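Side-chain contacts in aldo-keto Reductase, OXIDOREDUCTASE (Salmonella typhimurium, PDB 5T79), which binds NADPH and, as an aldo-keto reductase, probably reduces aldehydes such as 3-hydroxybutanal to the corresponding alcohols: residues S21-P26 with P188-Q193; G206-L211 with D289-V294. All blocks are in the same frame, centred on the assembly; numbering follows the deposited sequence.

Contact 1 of 2, residues S21-P26 with P188-Q193. With NDP (NADPH dihydro-nicotinamide-adenine-dinucleotide phosphate), chain E.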
ATOM      1  N   SER A  21      -1.110 -16.580  -6.959  1.00 15.21           N
ATOM      2  CA  SER A  21       0.351 -16.410  -7.056  1.00 14.26           C
ATOM      3  C   SER A  21       1.039 -17.129  -5.911  1.00 17.34           C
ATOM      4  O   SER A  21       0.359 -17.660  -5.041  1.00 15.86           O
ATOM      5  CB  SER A  21       0.718 -14.925  -7.018  1.00 16.44           C
ATOM      6  OG  SER A  21       0.669 -14.421  -5.691  1.00 16.02           O
ATOM      7  N   GLY A  22       2.364 -17.039  -5.853  1.00 14.77           N
ATOM      8  CA  GLY A  22       3.099 -17.634  -4.737  1.00 14.32           C
ATOM      9  C   GLY A  22       3.304 -16.687  -3.572  1.00 17.11           C
ATOM     10  O   GLY A  22       3.852 -17.084  -2.540  1.00 16.34           O
ATOM     11  N   VAL A  23       2.880 -15.414  -3.722  1.00 13.43           N
ATOM     12  CA  VAL A  23       3.151 -14.384  -2.715  1.00 12.15           C
ATOM     13  C   VAL A  23       2.055 -14.291  -1.690  1.00 15.64           C
ATOM     14  O   VAL A  23       0.895 -14.094  -2.050  1.00 13.52           O
ATOM     15  CB  VAL A  23       3.360 -12.982  -3.385  1.00 15.69           C
ATOM     16  CG1 VAL A  23       3.580 -11.869  -2.336  1.00 15.02           C
ATOM     17  CG2 VAL A  23       4.513 -13.021  -4.378  1.00 15.15           C
ATOM     18  N   LYS A  24       2.443 -14.349  -0.408  1.00 12.62           N
ATOM     19  CA  LYS A  24       1.551 -14.124   0.717  1.00 13.25           C
ATOM     20  C   LYS A  24       1.939 -12.791   1.351  1.00 18.17           C
ATOM     21  O   LYS A  24       3.108 -12.590   1.695  1.00 17.84           O
ATOM     22  CB  LYS A  24       1.641 -15.273   1.721  1.00 15.98           C
ATOM     23  CG  LYS A  24       0.935 -16.546   1.226  1.00 21.72           C
ATOM     24  CD  LYS A  24       1.067 -17.668   2.248  1.00 21.53           C
ATOM     25  CE  LYS A  24      -0.246 -18.181   2.743  1.00 37.39           C
ATOM     26  NZ  LYS A  24      -0.037 -19.362   3.619  1.00 37.93           N
ATOM     27  N   LEU A  25       0.999 -11.841   1.418  1.00 14.89           N
ATOM     28  CA  LEU A  25       1.315 -10.552   2.036  1.00 14.45           C
ATOM     29  C   LEU A  25       0.849 -10.509   3.483  1.00 16.54           C
ATOM     30  O   LEU A  25      -0.134 -11.174   3.803  1.00 14.45           O
ATOM     31  CB  LEU A  25       0.635  -9.401   1.258  1.00 14.47           C
ATOM     32  CG  LEU A  25       1.174  -9.092  -0.159  1.00 17.44           C
ATOM     33  CD1 LEU A  25       0.385  -7.958  -0.768  1.00 17.73           C
ATOM     34  CD2 LEU A  25       2.679  -8.783  -0.138  1.00 16.46           C
ATOM     35  N   PRO A  26       1.496  -9.712   4.381  1.00 12.92           N
ATOM     36  CA  PRO A  26       0.928  -9.565   5.721  1.00 12.29           C
ATOM     37  C   PRO A  26      -0.426  -8.878   5.574  1.00 15.81           C
ATOM     38  O   PRO A  26      -0.590  -8.060   4.651  1.00 14.36           O
ATOM     39  CB  PRO A  26       1.948  -8.681   6.445  1.00 13.03           C
ATOM     40  CG  PRO A  26       2.602  -7.851   5.306  1.00 16.97           C
ATOM     41  CD  PRO A  26       2.640  -8.790   4.147  1.00 13.38           C
ATOM     42  N   PRO A 188       2.531 -12.147 -15.590  1.00 17.09           N
ATOM     43  CA  PRO A 188       1.190 -11.811 -15.066  1.00 16.31           C
ATOM     44  C   PRO A 188       1.207 -10.750 -13.977  1.00 19.04           C
ATOM     45  O   PRO A 188       2.099 -10.745 -13.121  1.00 17.86           O
ATOM     46  CB  PRO A 188       0.647 -13.143 -14.521  1.00 18.76           C
ATOM     47  CG  PRO A 188       1.784 -14.052 -14.459  1.00 24.53           C
ATOM     48  CD  PRO A 188       2.857 -13.574 -15.395  1.00 20.23           C
ATOM     49  N   CYS A 189       0.225  -9.835 -14.030  1.00 14.80           N
ATOM     50  CA  CYS A 189       0.092  -8.780 -13.030  1.00 13.71           C
ATOM     51  C   CYS A 189      -0.076  -9.401 -11.646  1.00 16.47           C
ATOM     52  O   CYS A 189      -0.997 -10.174 -11.449  1.00 15.60           O
ATOM     53  CB  CYS A 189      -1.102  -7.893 -13.365  1.00 13.63           C
ATOM     54  SG  CYS A 189      -1.249  -6.454 -12.295  1.00 16.74           S
ATOM     55  N   LEU A 190       0.791  -9.068 -10.699  1.00 13.18           N
ATOM     56  CA  LEU A 190       0.649  -9.652  -9.359  1.00 12.65           C
ATOM     57  C   LEU A 190      -0.475  -9.008  -8.569  1.00 14.35           C
ATOM     58  O   LEU A 190      -1.205  -9.696  -7.835  1.00 13.33           O
ATOM     59  CB  LEU A 190       1.977  -9.498  -8.550  1.00 12.21           C
ATOM     60  CG  LEU A 190       1.934 -10.005  -7.083  1.00 13.68           C
ATOM     61  CD1 LEU A 190       1.848 -11.520  -7.030  1.00 14.58           C
ATOM     62  CD2 LEU A 190       3.156  -9.545  -6.256  1.00 11.66           C
ATOM     63  N   ILE A 191      -0.572  -7.661  -8.659  1.00 11.08           N
ATOM     64  CA  ILE A 191      -1.381  -6.896  -7.731  1.00 10.73           C
ATOM     65  C   ILE A 191      -1.864  -5.566  -8.299  1.00 15.14           C
ATOM     66  O   ILE A 191      -1.257  -4.987  -9.201  1.00 13.63           O
ATOM     67  CB  ILE A 191      -0.468  -6.664  -6.454  1.00 12.26           C
ATOM     68  CG1 ILE A 191      -1.270  -6.129  -5.218  1.00 12.17           C
ATOM     69  CG2 ILE A 191       0.791  -5.774  -6.752  1.00 12.59           C
ATOM     70  CD1 ILE A 191      -0.497  -6.301  -3.874  1.00 13.10           C
ATOM     71  N   HIS A 192      -2.941  -5.070  -7.690  1.00 11.13           N
ATOM     72  CA  HIS A 192      -3.514  -3.764  -7.948  1.00  9.77           C
ATOM     73  C   HIS A 192      -3.541  -3.026  -6.634  1.00 14.77           C
ATOM     74  O   HIS A 192      -3.963  -3.590  -5.620  1.00 14.49           O
ATOM     75  CB  HIS A 192      -4.934  -3.901  -8.522  1.00 10.19           C
ATOM     76  CG  HIS A 192      -5.539  -2.608  -9.001  1.00 13.63           C
ATOM     77  ND1 HIS A 192      -5.679  -1.511  -8.157  1.00 15.61           N
ATOM     78  CD2 HIS A 192      -6.066  -2.300 -10.205  1.00 15.23           C
ATOM     79  CE1 HIS A 192      -6.291  -0.577  -8.874  1.00 15.88           C
ATOM     80  NE2 HIS A 192      -6.538  -1.001 -10.115  1.00 15.79           N
ATOM     81  N   GLN A 193      -3.092  -1.770  -6.644  1.00 12.08           N
ATOM     82  CA  GLN A 193      -3.127  -0.927  -5.473  1.00  9.94           C
ATOM     83  C   GLN A 193      -4.130   0.211  -5.696  1.00 14.55           C
ATOM     84  O   GLN A 193      -3.769   1.262  -6.239  1.00 13.52           O
ATOM     85  CB  GLN A 193      -1.736  -0.384  -5.134  1.00 10.99           C
ATOM     86  CG  GLN A 193      -1.733   0.487  -3.867  1.00 12.92           C
ATOM     87  CD  GLN A 193      -0.353   0.874  -3.420  1.00 17.33           C
ATOM     88  OE1 GLN A 193      -0.102   2.042  -3.159  1.00 15.52           O
ATOM     89  NE2 GLN A 193       0.583  -0.070  -3.310  1.00 13.79           N
TER
HETATM   90  PA  NDP E 404      -3.648   5.886   6.324  0.57 25.60           P
HETATM   91  O1A NDP E 404      -3.451   4.584   7.040  0.57 23.10           O
HETATM   92  O2A NDP E 404      -4.853   6.262   5.585  0.57  3.00           O
HETATM   93  O5B NDP E 404      -3.386   7.138   7.302  0.57 30.54           O
HETATM   94  C5B NDP E 404      -2.048   7.206   7.834  0.57 33.61           C
HETATM   95  C4B NDP E 404      -1.878   8.404   8.726  0.57 36.76           C
HETATM   96  O4B NDP E 404      -2.991   8.483   9.645  0.57 36.96           O
HETATM   97  C3B NDP E 404      -0.612   8.354   9.580  0.57 37.02           C
HETATM   98  O3B NDP E 404       0.455   9.037   8.928  0.57 36.15           O
HETATM   99  C2B NDP E 404      -1.040   9.009  10.887  0.57 37.50           C
HETATM  100  O2B NDP E 404      -0.884  10.443  10.830  0.57 39.95           O
HETATM  101  C1B NDP E 404      -2.530   8.670  10.969  0.57 37.87           C
HETATM  102  N9A NDP E 404      -2.843   7.469  11.737  0.57 36.26           N
HETATM  103  C8A NDP E 404      -2.632   6.163  11.379  0.57 35.68           C
HETATM  104  N7A NDP E 404      -3.026   5.292  12.276  0.57 35.76           N
HETATM  105  C5A NDP E 404      -3.524   6.081  13.303  0.57 35.69           C
HETATM  106  C6A NDP E 404      -4.036   5.768  14.579  0.57 35.32           C
HETATM  107  N6A NDP E 404      -4.269   4.522  15.003  0.57 34.12           N
HETATM  108  N1A NDP E 404      -4.360   6.798  15.393  0.57 34.99           N
HETATM  109  C2A NDP E 404      -4.231   8.049  14.935  0.57 36.80           C
HETATM  110  N3A NDP E 404      -3.784   8.463  13.746  0.57 38.18           N
HETATM  111  C4A NDP E 404      -3.424   7.425  12.979  0.57 37.05           C
HETATM  112  O3  NDP E 404      -2.450   5.745   5.294  0.57 26.24           O
HETATM  113  PN  NDP E 404      -2.073   6.783   4.137  0.57 27.93           P
HETATM  114  O1N NDP E 404      -0.948   7.493   4.795  0.57 32.48           O
HETATM  115  O2N NDP E 404      -3.267   7.569   3.615  0.57 32.86           O
HETATM  116  O5D NDP E 404      -1.597   5.985   2.804  0.57 32.03           O
HETATM  117  C5D NDP E 404      -1.308   4.570   2.968  0.57 28.76           C
HETATM  118  C4D NDP E 404      -0.133   4.156   2.113  0.57 27.17           C
HETATM  119  O4D NDP E 404      -0.585   3.968   0.759  0.57 30.19           O
HETATM  120  C3D NDP E 404       1.020   5.138   2.012  0.57 24.81           C
HETATM  121  O3D NDP E 404       1.874   5.027   3.141  0.57 29.20           O
HETATM  122  C2D NDP E 404       1.649   4.780   0.658  0.57 22.73           C
HETATM  123  O2D NDP E 404       2.666   3.779   0.641  0.57  8.02           O
HETATM  124  C1D NDP E 404       0.426   4.343  -0.155  0.57 29.37           C
HETATM  125  N1N NDP E 404      -0.144   5.420  -0.990  0.57 30.84           N
HETATM  126  C2N NDP E 404      -0.195   5.181  -2.363  0.57 32.00           C
HETATM  127  C3N NDP E 404      -0.694   6.074  -3.236  0.57 30.12           C
HETATM  128  C7N NDP E 404      -0.979   5.634  -4.646  0.57 24.57           C
HETATM  129  O7N NDP E 404      -1.377   6.523  -5.414  0.57 23.96           O
HETATM  130  N7N NDP E 404      -0.770   4.380  -5.051  0.57 15.11           N
HETATM  131  C4N NDP E 404      -0.999   7.475  -2.775  0.57 33.01           C
HETATM  132  C5N NDP E 404      -1.166   7.550  -1.295  0.57 32.96           C
HETATM  133  C6N NDP E 404      -0.741   6.607  -0.479  0.57 30.65           C
HETATM  134  P2B NDP E 404      -0.242  11.438  11.942  0.57 40.57           P
HETATM  135  O1X NDP E 404       0.977  12.182  11.539  0.57 40.60           O
HETATM  136  O2X NDP E 404      -1.430  12.345  12.229  0.57 42.73           O
HETATM  137  O3X NDP E 404      -0.041  10.555  13.169  0.57 41.55           O
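S21 OG, against which L190 packs, is held by two backbone groups: it accepts from V23 N at 3.1 Å (N-H...O angle 156°), which makes an ST turn, and is hydrogen-bonded to C18 O. With both bonds made, the hydroxyl can probably accept an aliphatic neighbour, and L190 CD1 lies 3.4 Å from S21 OG. The CG of L190 stands anti to the backbone N (chi1 177°), which carries both methyls up to the opposite segment. There the leucine crosses V23 at about a right angle, L190 CD1 lying 4.0 Å from V23 CG2. Further along both segments, L25 and I191 meet tip to tip, L25 CD1 to I191 CD1 at 3.6 Å. Q193 turns to the cofactor: its OE1 accepts a nearly straight bond from the carboxamide N7N of NADPH (3.1 Å, 169°), while its NE2 is held by D61. In this (beta/alpha)8 (TIM) barrel the apolar side chains meet where the strands begin, away from the cofactor, and the hairpin of strands 15-17 and 24-31 lies over that end. Y164 of strand 162-168 packs on V23 and L190, I134 of strand 132-137 on L190 and I191, and helix 172-185 covers C189 from outside.

Contact 2 of 2, residues G206-L211 with D289-V294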
ATOM      1  N   GLY A 206     -16.954  -3.003  -9.296  1.00 21.19           N
ATOM      2  CA  GLY A 206     -16.462  -3.891 -10.344  1.00 19.83           C
ATOM      3  C   GLY A 206     -15.014  -4.308 -10.241  1.00 20.93           C
ATOM      4  O   GLY A 206     -14.669  -5.422 -10.644  1.00 20.38           O
ATOM      5  N   LEU A 207     -14.145  -3.445  -9.712  1.00 15.58           N
ATOM      6  CA  LEU A 207     -12.726  -3.814  -9.657  1.00 13.89           C
ATOM      7  C   LEU A 207     -12.452  -5.053  -8.809  1.00 18.85           C
ATOM      8  O   LEU A 207     -11.744  -5.945  -9.282  1.00 19.32           O
ATOM      9  CB  LEU A 207     -11.853  -2.653  -9.155  1.00 12.83           C
ATOM     10  CG  LEU A 207     -10.356  -2.952  -9.202  1.00 15.30           C
ATOM     11  CD1 LEU A 207      -9.806  -2.810 -10.622  1.00 15.70           C
ATOM     12  CD2 LEU A 207      -9.581  -2.061  -8.233  1.00 14.11           C
ATOM     13  N   LEU A 208     -13.003  -5.141  -7.579  1.00 17.69           N
ATOM     14  CA  LEU A 208     -12.686  -6.305  -6.719  1.00 17.11           C
ATOM     15  C   LEU A 208     -13.146  -7.618  -7.363  1.00 20.46           C
ATOM     16  O   LEU A 208     -12.409  -8.607  -7.307  1.00 20.48           O
ATOM     17  CB  LEU A 208     -13.257  -6.155  -5.301  1.00 17.08           C
ATOM     18  CG  LEU A 208     -12.689  -4.993  -4.439  1.00 19.51           C
ATOM     19  CD1 LEU A 208     -13.204  -5.077  -3.017  1.00 19.45           C
ATOM     20  CD2 LEU A 208     -11.134  -4.962  -4.436  1.00 20.32           C
ATOM     21  N   ALA A 209     -14.306  -7.601  -8.039  1.00 17.88           N
ATOM     22  CA  ALA A 209     -14.845  -8.770  -8.753  1.00 18.62           C
ATOM     23  C   ALA A 209     -13.923  -9.130  -9.910  1.00 21.33           C
ATOM     24  O   ALA A 209     -13.591 -10.304 -10.094  1.00 22.15           O
ATOM     25  CB  ALA A 209     -16.259  -8.480  -9.261  1.00 21.04           C
ATOM     26  N   LEU A 210     -13.447  -8.115 -10.659  1.00 18.42           N
ATOM     27  CA  LEU A 210     -12.517  -8.347 -11.765  1.00 17.01           C
ATOM     28  C   LEU A 210     -11.189  -8.969 -11.263  1.00 19.10           C
ATOM     29  O   LEU A 210     -10.678  -9.903 -11.878  1.00 17.64           O
ATOM     30  CB  LEU A 210     -12.220  -7.019 -12.494  1.00 16.80           C
ATOM     31  CG  LEU A 210     -10.987  -7.005 -13.444  1.00 19.83           C
ATOM     32  CD1 LEU A 210     -11.281  -7.758 -14.740  1.00 21.22           C
ATOM     33  CD2 LEU A 210     -10.552  -5.580 -13.753  1.00 18.48           C
ATOM     34  N   LEU A 211     -10.618  -8.427 -10.179  1.00 15.89           N
ATOM     35  CA  LEU A 211      -9.334  -8.942  -9.687  1.00 14.51           C
ATOM     36  C   LEU A 211      -9.475 -10.395  -9.203  1.00 18.70           C
ATOM     37  O   LEU A 211      -8.613 -11.233  -9.503  1.00 17.35           O
ATOM     38  CB  LEU A 211      -8.766  -8.028  -8.592  1.00 13.48           C
ATOM     39  CG  LEU A 211      -8.515  -6.569  -8.995  1.00 15.47           C
ATOM     40  CD1 LEU A 211      -8.025  -5.741  -7.789  1.00 14.56           C
ATOM     41  CD2 LEU A 211      -7.537  -6.451 -10.167  1.00 16.44           C
ATOM     42  N   ASP A 289     -13.184 -10.738   2.441  1.00 20.68           N
ATOM     43  CA  ASP A 289     -12.078 -11.631   2.045  1.00 20.09           C
ATOM     44  C   ASP A 289     -11.773 -11.478   0.524  1.00 22.46           C
ATOM     45  O   ASP A 289     -11.542 -12.465  -0.162  1.00 22.14           O
ATOM     46  CB  ASP A 289     -12.402 -13.105   2.430  1.00 22.91           C
ATOM     47  CG  ASP A 289     -11.213 -14.046   2.369  1.00 34.71           C
ATOM     48  OD1 ASP A 289     -10.060 -13.556   2.441  1.00 34.12           O
ATOM     49  OD2 ASP A 289     -11.432 -15.273   2.232  1.00 38.26           O
ATOM     50  N   ASN A 290     -11.837 -10.229  -0.005  1.00 17.82           N
ATOM     51  CA  ASN A 290     -11.584  -9.995  -1.426  1.00 18.24           C
ATOM     52  C   ASN A 290     -10.595  -8.824  -1.618  1.00 20.91           C
ATOM     53  O   ASN A 290     -10.531  -8.213  -2.685  1.00 20.45           O
ATOM     54  CB  ASN A 290     -12.899  -9.782  -2.204  1.00 21.14           C
ATOM     55  CG  ASN A 290     -13.712  -8.559  -1.849  1.00 27.30           C
ATOM     56  OD1 ASN A 290     -13.464  -7.863  -0.865  1.00 21.26           O
ATOM     57  ND2 ASN A 290     -14.767  -8.316  -2.609  1.00 21.91           N
ATOM     58  N   VAL A 291      -9.825  -8.534  -0.558  1.00 17.01           N
ATOM     59  CA  VAL A 291      -8.718  -7.556  -0.519  1.00 14.62           C
ATOM     60  C   VAL A 291      -7.572  -8.288   0.164  1.00 17.11           C
ATOM     61  O   VAL A 291      -7.796  -8.917   1.197  1.00 16.39           O
ATOM     62  CB  VAL A 291      -9.071  -6.207   0.172  1.00 16.93           C
ATOM     63  CG1 VAL A 291      -7.827  -5.324   0.302  1.00 15.91           C
ATOM     64  CG2 VAL A 291     -10.175  -5.468  -0.594  1.00 17.06           C
ATOM     65  N   THR A 292      -6.373  -8.291  -0.431  1.00 13.33           N
ATOM     66  CA  THR A 292      -5.260  -9.055   0.167  1.00 11.86           C
ATOM     67  C   THR A 292      -4.723  -8.405   1.412  1.00 14.47           C
ATOM     68  O   THR A 292      -4.460  -9.091   2.404  1.00 13.68           O
ATOM     69  CB  THR A 292      -4.067  -9.211  -0.815  1.00 15.94           C
ATOM     70  OG1 THR A 292      -4.559  -9.469  -2.117  1.00 13.70           O
ATOM     71  CG2 THR A 292      -3.048 -10.273  -0.353  1.00 14.01           C
ATOM     72  N   SER A 293      -4.442  -7.105   1.330  1.00 12.64           N
ATOM     73  CA  SER A 293      -3.771  -6.420   2.431  1.00 11.79           C
ATOM     74  C   SER A 293      -4.258  -4.971   2.575  1.00 16.00           C
ATOM     75  O   SER A 293      -4.797  -4.393   1.632  1.00 14.69           O
ATOM     76  CB  SER A 293      -2.262  -6.424   2.162  1.00 13.52           C
ATOM     77  OG  SER A 293      -1.504  -5.919   3.259  1.00 14.51           O
ATOM     78  N   VAL A 294      -4.076  -4.397   3.768  0.61 13.67           N
ATOM     79  CA  VAL A 294      -4.406  -3.008   4.073  0.61 13.62           C
ATOM     80  C   VAL A 294      -3.063  -2.264   4.289  0.61 17.11           C
ATOM     81  O   VAL A 294      -2.216  -2.730   5.053  0.61 16.40           O
ATOM     82  CB  VAL A 294      -5.408  -2.929   5.257  0.61 17.83           C
ATOM     83  CG1 VAL A 294      -4.754  -3.110   6.623  0.61 16.91           C
ATOM     84  CG2 VAL A 294      -6.221  -1.666   5.201  0.61 18.52           C
TER
HETATM   85  O   HOH W   1     -10.589  -9.048  -5.238  1.00 17.26           O
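Two first torsions set up this meeting: L208 has CG anti to its carbonyl carbon (chi1 -64°), sending the fork out from helix 207-214, and N290 places CG between its backbone N and carbonyl carbon (chi1 65°), swinging the amide round to meet it. The two side chains cross at about a right angle. L208 CD1 lies above the amide plane, displaced toward the side between N290 OD1 (3.5 Å) and N290 ND2 (3.6 Å), nearly equidistant from the two. The other branch drops beside the backbone, with L208 CD2 3.7 Å from N290 O. V291 adds one methyl against both branches; its CG2 is 3.9 Å from L208 CD1. Close by, a single water donates to L208 O at 2.8 Å and to N290 O at 2.7 Å. An outer helix of the TIM barrel is thus packed on the loop before the last barrel strand, 293-296. R16 holds that loop through a salt bridge to D289 and a hydrogen bond to V291 O. No direct hydrogen bond joins the two segments: dispersion between methyls and the amide group does the packing, and polar linkage passes through a water whose two protons are both committed to backbone carbonyls.

Overall arrangement
Contact 1 and contact 2 come in series along the chain, with both segments of contact 1 preceding those of contact 2, and their centres lie about 11 Å apart. Both belong to the eight-stranded parallel barrel of the aldo-keto reductases. Contact 1 packs side chains at the end of the barrel where the strands begin, whereas contact 2 joins helix 207-214, on the outside, to the entry of strand 293-296. That strand lies next to strand 24-31, closing the barrel, and P26 O with S293 OG (2.7 Å) forms a probable hydrogen bond between the contacts. A second link is made by H192 of strand 191-193, which packs on L207 and L211. Inner and outer packing are thus joined through neighbouring strands of one barrel.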